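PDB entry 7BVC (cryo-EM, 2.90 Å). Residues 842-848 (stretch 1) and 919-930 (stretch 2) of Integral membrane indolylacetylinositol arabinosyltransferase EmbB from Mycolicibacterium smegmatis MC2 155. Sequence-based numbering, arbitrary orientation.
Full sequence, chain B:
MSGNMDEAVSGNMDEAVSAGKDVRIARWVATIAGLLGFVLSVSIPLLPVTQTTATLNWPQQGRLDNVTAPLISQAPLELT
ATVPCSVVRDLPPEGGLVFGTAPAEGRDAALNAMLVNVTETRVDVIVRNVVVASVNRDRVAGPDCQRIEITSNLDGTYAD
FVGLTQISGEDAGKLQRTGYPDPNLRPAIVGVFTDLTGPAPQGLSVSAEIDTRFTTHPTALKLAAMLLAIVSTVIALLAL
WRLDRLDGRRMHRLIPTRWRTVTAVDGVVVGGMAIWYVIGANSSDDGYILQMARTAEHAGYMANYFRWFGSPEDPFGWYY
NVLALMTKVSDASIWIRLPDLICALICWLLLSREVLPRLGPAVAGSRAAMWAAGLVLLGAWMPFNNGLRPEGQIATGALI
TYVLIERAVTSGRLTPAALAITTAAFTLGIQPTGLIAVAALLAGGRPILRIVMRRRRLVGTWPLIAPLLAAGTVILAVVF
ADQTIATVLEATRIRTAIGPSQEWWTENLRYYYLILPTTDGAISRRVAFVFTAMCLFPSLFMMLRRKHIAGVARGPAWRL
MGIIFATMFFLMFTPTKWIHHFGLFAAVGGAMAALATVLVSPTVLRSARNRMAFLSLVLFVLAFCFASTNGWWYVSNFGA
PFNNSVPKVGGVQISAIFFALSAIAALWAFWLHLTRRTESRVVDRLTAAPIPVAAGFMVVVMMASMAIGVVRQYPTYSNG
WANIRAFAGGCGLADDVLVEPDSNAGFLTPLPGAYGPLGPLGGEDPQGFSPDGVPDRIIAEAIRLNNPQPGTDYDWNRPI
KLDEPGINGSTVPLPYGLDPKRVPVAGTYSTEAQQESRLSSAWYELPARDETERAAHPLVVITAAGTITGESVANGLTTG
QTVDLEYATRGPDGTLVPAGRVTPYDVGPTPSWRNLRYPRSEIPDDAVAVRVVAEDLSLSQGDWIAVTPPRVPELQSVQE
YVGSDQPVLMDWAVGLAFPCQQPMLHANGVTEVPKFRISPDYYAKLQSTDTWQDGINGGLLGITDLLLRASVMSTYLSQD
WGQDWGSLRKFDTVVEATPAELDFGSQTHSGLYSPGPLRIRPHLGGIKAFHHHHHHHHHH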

ATOM      1  N   ALA B 842      26.384 -27.629 -33.634  1.00 76.26           N
ATOM      2  CA  ALA B 842      26.807 -28.957 -34.030  1.00 76.26           C
ATOM      3  C   ALA B 842      26.166 -30.001 -33.119  1.00 76.26           C
ATOM      4  O   ALA B 842      25.476 -29.682 -32.148  1.00 76.26           O
ATOM      5  N   TRP B 843      26.407 -31.266 -33.442  1.00 80.32           N
ATOM      6  CA  TRP B 843      25.872 -32.371 -32.658  1.00 80.32           C
ATOM      7  C   TRP B 843      26.791 -32.629 -31.470  1.00 80.32           C
ATOM      8  O   TRP B 843      27.965 -32.971 -31.649  1.00 80.32           O
ATOM      9  N   TYR B 844      26.257 -32.470 -30.264  1.00 76.54           N
ATOM     10  CA  TYR B 844      27.022 -32.639 -29.038  1.00 76.54           C
ATOM     11  C   TYR B 844      26.759 -34.031 -28.475  1.00 76.54           C
ATOM     12  O   TYR B 844      25.603 -34.421 -28.290  1.00 76.54           O
ATOM     13  N   GLU B 845      27.835 -34.768 -28.206  1.00 79.83           N
ATOM     14  CA  GLU B 845      27.729 -36.135 -27.717  1.00 79.83           C
ATOM     15  C   GLU B 845      26.958 -36.190 -26.402  1.00 79.83           C
ATOM     16  O   GLU B 845      26.944 -35.233 -25.624  1.00 79.83           O
ATOM     17  N   LEU B 846      26.295 -37.336 -26.159  1.00 80.43           N
ATOM     18  CA  LEU B 846      25.746 -37.654 -24.851  1.00 80.43           C
ATOM     19  C   LEU B 846      26.670 -38.631 -24.131  1.00 80.43           C
ATOM     20  O   LEU B 846      27.345 -39.438 -24.777  1.00 80.43           O
ATOM     21  N   PRO B 847      26.730 -38.592 -22.790  1.00 82.98           N
ATOM     22  CA  PRO B 847      27.841 -39.248 -22.083  1.00 82.98           C
ATOM     23  C   PRO B 847      28.003 -40.735 -22.363  1.00 82.98           C
ATOM     24  O   PRO B 847      29.051 -41.153 -22.865  1.00 82.98           O
ATOM     25  N   ALA B 848      26.987 -41.535 -22.071  1.00 91.45           N
ATOM     26  CA  ALA B 848      27.081 -42.987 -22.217  1.00 91.45           C
ATOM     27  C   ALA B 848      25.677 -43.568 -22.099  1.00 91.45           C
ATOM     28  O   ALA B 848      24.683 -42.832 -22.063  1.00 91.45           O
ATOM     29  N   PRO B 919      15.465 -32.110 -18.209  1.00 67.88           N
ATOM     30  CA  PRO B 919      15.632 -33.391 -17.520  1.00 67.88           C
ATOM     31  C   PRO B 919      15.896 -34.506 -18.513  1.00 67.88           C
ATOM     32  O   PRO B 919      15.317 -34.549 -19.601  1.00 67.88           O
ATOM     33  N   ARG B 920      16.783 -35.419 -18.129  1.00 74.10           N
ATOM     34  CA  ARG B 920      17.148 -36.509 -19.023  1.00 74.10           C
ATOM     35  C   ARG B 920      16.118 -37.632 -19.039  1.00 74.10           C
ATOM     36  O   ARG B 920      16.404 -38.711 -19.566  1.00 74.10           O
ATOM     37  N   SER B 921      14.933 -37.405 -18.475  1.00 74.22           N
ATOM     38  CA  SER B 921      13.832 -38.346 -18.617  1.00 74.22           C
ATOM     39  C   SER B 921      13.029 -38.101 -19.884  1.00 74.22           C
ATOM     40  O   SER B 921      12.461 -39.046 -20.441  1.00 74.22           O
ATOM     41  N   GLU B 922      12.969 -36.851 -20.348  1.00 75.10           N
ATOM     42  CA  GLU B 922      12.328 -36.561 -21.626  1.00 75.10           C
ATOM     43  C   GLU B 922      13.131 -37.147 -22.778  1.00 75.10           C
ATOM     44  O   GLU B 922      12.573 -37.770 -23.689  1.00 75.10           O
ATOM     45  N   ILE B 923      14.445 -36.949 -22.758  1.00 75.95           N
ATOM     46  CA  ILE B 923      15.344 -37.498 -23.766  1.00 75.95           C
ATOM     47  C   ILE B 923      15.356 -39.015 -23.626  1.00 75.95           C
ATOM     48  O   ILE B 923      15.708 -39.532 -22.555  1.00 75.95           O
ATOM     49  N   PRO B 924      14.982 -39.767 -24.666  1.00 84.01           N
ATOM     50  CA  PRO B 924      14.913 -41.231 -24.535  1.00 84.01           C
ATOM     51  C   PRO B 924      16.276 -41.876 -24.355  1.00 84.01           C
ATOM     52  O   PRO B 924      17.303 -41.189 -24.340  1.00 84.01           O
ATOM     53  N   ASP B 925      16.301 -43.198 -24.217  1.00 90.90           N
ATOM     54  CA  ASP B 925      17.544 -43.926 -24.007  1.00 90.90           C
ATOM     55  C   ASP B 925      18.238 -44.285 -25.315  1.00 90.90           C
ATOM     56  O   ASP B 925      19.320 -44.881 -25.288  1.00 90.90           O
ATOM     57  N   ASP B 926      17.661 -43.921 -26.457  1.00 91.33           N
ATOM     58  CA  ASP B 926      18.283 -44.170 -27.749  1.00 91.33           C
ATOM     59  C   ASP B 926      18.853 -42.894 -28.354  1.00 91.33           C
ATOM     60  O   ASP B 926      19.432 -42.935 -29.444  1.00 91.33           O
ATOM     61  N   ALA B 927      18.726 -41.765 -27.661  1.00 84.70           N
ATOM     62  CA  ALA B 927      19.297 -40.518 -28.149  1.00 84.70           C
ATOM     63  C   ALA B 927      20.816 -40.604 -28.164  1.00 84.70           C
ATOM     64  O   ALA B 927      21.435 -41.150 -27.247  1.00 84.70           O
ATOM     65  N   VAL B 928      21.421 -40.060 -29.221  1.00 84.36           N
ATOM     66  CA  VAL B 928      22.850 -40.179 -29.455  1.00 84.36           C
ATOM     67  C   VAL B 928      23.565 -38.843 -29.315  1.00 84.36           C
ATOM     68  O   VAL B 928      24.681 -38.785 -28.786  1.00 84.36           O
ATOM     69  N   ALA B 929      22.945 -37.757 -29.769  1.00 79.65           N
ATOM     70  CA  ALA B 929      23.575 -36.451 -29.702  1.00 79.65           C
ATOM     71  C   ALA B 929      22.514 -35.388 -29.477  1.00 79.65           C
ATOM     72  O   ALA B 929      21.312 -35.639 -29.580  1.00 79.65           O
ATOM     73  N   VAL B 930      22.989 -34.175 -29.205  1.00 77.10           N
ATOM     74  CA  VAL B 930      22.156 -33.066 -28.759  1.00 77.10           C
ATOM     75  C   VAL B 930      22.682 -31.788 -29.397  1.00 77.10           C
ATOM     76  O   VAL B 930      23.893 -31.610 -29.546  1.00 77.10           O
TER

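What does the start of stretch 1 offer its neighbour? Very little comes from Ala842, whose CB points away from stretch 2. Trp843, in the m rotamer with chi2 at 113°, sends its CB sideways, yet makes an apolar contact: Trp843 CB lies 3.8 Å from Ala929 CB. The backbone nitrogen of Val930 sits at the edge of the indole, near its plane.

How is the strand pair held together at Tyr844? Here the main chain does the polar work, in an antiparallel pairing with Val930. Tyr844 N donates to Val930 O at 2.6 Å, and Val930 N returns a bond to Tyr844 O at 2.8 Å; that same Tyr844 O also receives a CA-H...O contact from Ala929 CA at 3.2 Å. The Tyr844 and Val930 side chains leave on one face of the sheet, but the phenol, from an m rotamer, leads away from stretch 2. Glu845 and Ala929 occupy the other face, where the extended glutamate (chi1 and chi2 both t) adds little to the contact and remains exposed.

Which side chain of stretch 1 points toward stretch 2? Leu846 does, and it loses the largest area to the other stretch, 102 Å². Its m,t conformation places Leu846 CD1 3.9 Å from Ala927 CB and 4.4 Å from Ile923 CG2, while Leu846 CG lies 4.1 Å from Val930 CG2. These contacts link Leu846 to residues spread along stretch 2. Alongside them, a weak backbone hydrogen bond runs from Leu846 N to Val928 O, 3.4 Å.

How does the contact end? The CA-to-CB bond of Pro847 points sideways, and Pro847 CG lies 4.4 Å from Arg920 NH2, oblique to the guanidinium plane. This is loose packing; Arg920 NH1 finds its hydrogen bond elsewhere in the structure. Ala848 points away and touches nothing in stretch 2.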

ATOM      1  CB  ALA B 842      28.329 -29.072 -33.985  1.00 76.26           C
ATOM      2  CB  TRP B 843      25.733 -33.623 -33.518  1.00 80.32           C
ATOM      3  CG  TRP B 843      24.668 -33.526 -34.564  1.00 80.32           C
ATOM      4  CD1 TRP B 843      24.847 -33.504 -35.914  1.00 80.32           C
ATOM      5  CD2 TRP B 843      23.255 -33.442 -34.345  1.00 80.32           C
ATOM      6  NE1 TRP B 843      23.634 -33.412 -36.550  1.00 80.32           N
ATOM      7  CE2 TRP B 843      22.641 -33.373 -35.609  1.00 80.32           C
ATOM      8  CE3 TRP B 843      22.451 -33.420 -33.203  1.00 80.32           C
ATOM      9  CZ2 TRP B 843      21.262 -33.282 -35.762  1.00 80.32           C
ATOM     10  CZ3 TRP B 843      21.081 -33.329 -33.359  1.00 80.32           C
ATOM     11  CH2 TRP B 843      20.501 -33.262 -34.627  1.00 80.32           C
ATOM     12  CB  TYR B 844      26.660 -31.561 -28.019  1.00 76.54           C
ATOM     13  CG  TYR B 844      27.268 -30.213 -28.325  1.00 76.54           C
ATOM     14  CD1 TYR B 844      28.617 -29.975 -28.105  1.00 76.54           C
ATOM     15  CD2 TYR B 844      26.497 -29.182 -28.842  1.00 76.54           C
ATOM     16  CE1 TYR B 844      29.179 -28.747 -28.386  1.00 76.54           C
ATOM     17  CE2 TYR B 844      27.053 -27.951 -29.127  1.00 76.54           C
ATOM     18  CZ  TYR B 844      28.394 -27.742 -28.897  1.00 76.54           C
ATOM     19  OH  TYR B 844      28.957 -26.519 -29.176  1.00 76.54           O
ATOM     20  CB  GLU B 845      29.129 -36.725 -27.527  1.00 79.83           C
ATOM     21  CG  GLU B 845      29.165 -38.179 -27.077  1.00 79.83           C
ATOM     22  CD  GLU B 845      30.557 -38.641 -26.689  1.00 79.83           C
ATOM     23  OE1 GLU B 845      31.498 -37.823 -26.750  1.00 79.83           O
ATOM     24  OE2 GLU B 845      30.710 -39.823 -26.318  1.00 79.83           O
ATOM     25  CB  LEU B 846      24.344 -38.256 -24.980  1.00 80.43           C
ATOM     26  CG  LEU B 846      23.189 -37.250 -25.000  1.00 80.43           C
ATOM     27  CD1 LEU B 846      21.864 -37.960 -25.204  1.00 80.43           C
ATOM     28  CD2 LEU B 846      23.159 -36.415 -23.730  1.00 80.43           C
ATOM     29  CB  PRO B 847      27.497 -39.006 -20.608  1.00 82.98           C
ATOM     30  CG  PRO B 847      26.657 -37.782 -20.620  1.00 82.98           C
ATOM     31  CD  PRO B 847      25.832 -37.890 -21.860  1.00 82.98           C
ATOM     32  CB  ALA B 848      28.034 -43.590 -21.181  1.00 91.45           C
ATOM     33  CB  PRO B 919      14.293 -33.586 -16.802  1.00 67.88           C
ATOM     34  CG  PRO B 919      13.328 -32.746 -17.566  1.00 67.88           C
ATOM     35  CD  PRO B 919      14.106 -31.567 -18.051  1.00 67.88           C
ATOM     36  CB  ARG B 920      18.525 -37.066 -18.655  1.00 74.10           C
ATOM     37  CG  ARG B 920      19.349 -37.441 -19.875  1.00 74.10           C
ATOM     38  CD  ARG B 920      20.474 -38.396 -19.544  1.00 74.10           C
ATOM     39  NE  ARG B 920      21.470 -37.793 -18.667  1.00 74.10           N
ATOM     40  CZ  ARG B 920      22.611 -38.381 -18.332  1.00 74.10           C
ATOM     41  NH1 ARG B 920      22.903 -39.584 -18.804  1.00 74.10           N
ATOM     42  NH2 ARG B 920      23.466 -37.765 -17.529  1.00 74.10           N
ATOM     43  CB  SER B 921      12.908 -38.268 -17.398  1.00 74.22           C
ATOM     44  OG  SER B 921      12.340 -36.977 -17.270  1.00 74.22           O
ATOM     45  CB  GLU B 922      12.167 -35.051 -21.800  1.00 75.10           C
ATOM     46  CG  GLU B 922      11.810 -34.306 -20.527  1.00 75.10           C
ATOM     47  CD  GLU B 922      10.320 -34.275 -20.268  1.00 75.10           C
ATOM     48  OE1 GLU B 922       9.559 -34.837 -21.084  1.00 75.10           O
ATOM     49  OE2 GLU B 922       9.906 -33.688 -19.247  1.00 75.10           O
ATOM     50  CB  ILE B 923      16.756 -36.907 -23.626  1.00 75.95           C
ATOM     51  CG1 ILE B 923      16.671 -35.431 -23.236  1.00 75.95           C
ATOM     52  CG2 ILE B 923      17.530 -37.054 -24.914  1.00 75.95           C
ATOM     53  CD1 ILE B 923      18.012 -34.793 -22.974  1.00 75.95           C
ATOM     54  CB  PRO B 924      14.256 -41.667 -25.851  1.00 84.01           C
ATOM     55  CG  PRO B 924      14.555 -40.562 -26.806  1.00 84.01           C
ATOM     56  CD  PRO B 924      14.539 -39.307 -25.991  1.00 84.01           C
ATOM     57  CB  ASP B 925      17.274 -45.194 -23.185  1.00 90.90           C
ATOM     58  CG  ASP B 925      18.548 -45.900 -22.756  1.00 90.90           C
ATOM     59  OD1 ASP B 925      19.583 -45.218 -22.586  1.00 90.90           O
ATOM     60  OD2 ASP B 925      18.517 -47.138 -22.593  1.00 90.90           O
ATOM     61  CB  ASP B 926      17.269 -44.821 -28.697  1.00 91.33           C
ATOM     62  CG  ASP B 926      17.928 -45.553 -29.855  1.00 91.33           C
ATOM     63  OD1 ASP B 926      17.986 -46.800 -29.804  1.00 91.33           O
ATOM     64  OD2 ASP B 926      18.356 -44.898 -30.827  1.00 91.33           O
ATOM     65  CB  ALA B 927      18.844 -39.347 -27.282  1.00 84.70           C
ATOM     66  CB  VAL B 928      23.126 -40.798 -30.840  1.00 84.36           C
ATOM     67  CG1 VAL B 928      24.608 -41.080 -31.017  1.00 84.36           C
ATOM     68  CG2 VAL B 928      22.311 -42.059 -31.003  1.00 84.36           C
ATOM     69  CB  ALA B 929      24.381 -36.150 -30.966  1.00 79.65           C
ATOM     70  CB  VAL B 930      22.156 -32.983 -27.215  1.00 77.10           C
ATOM     71  CG1 VAL B 930      21.775 -31.607 -26.740  1.00 77.10           C
ATOM     72  CG2 VAL B 930      21.209 -34.019 -26.628  1.00 77.10           C
TER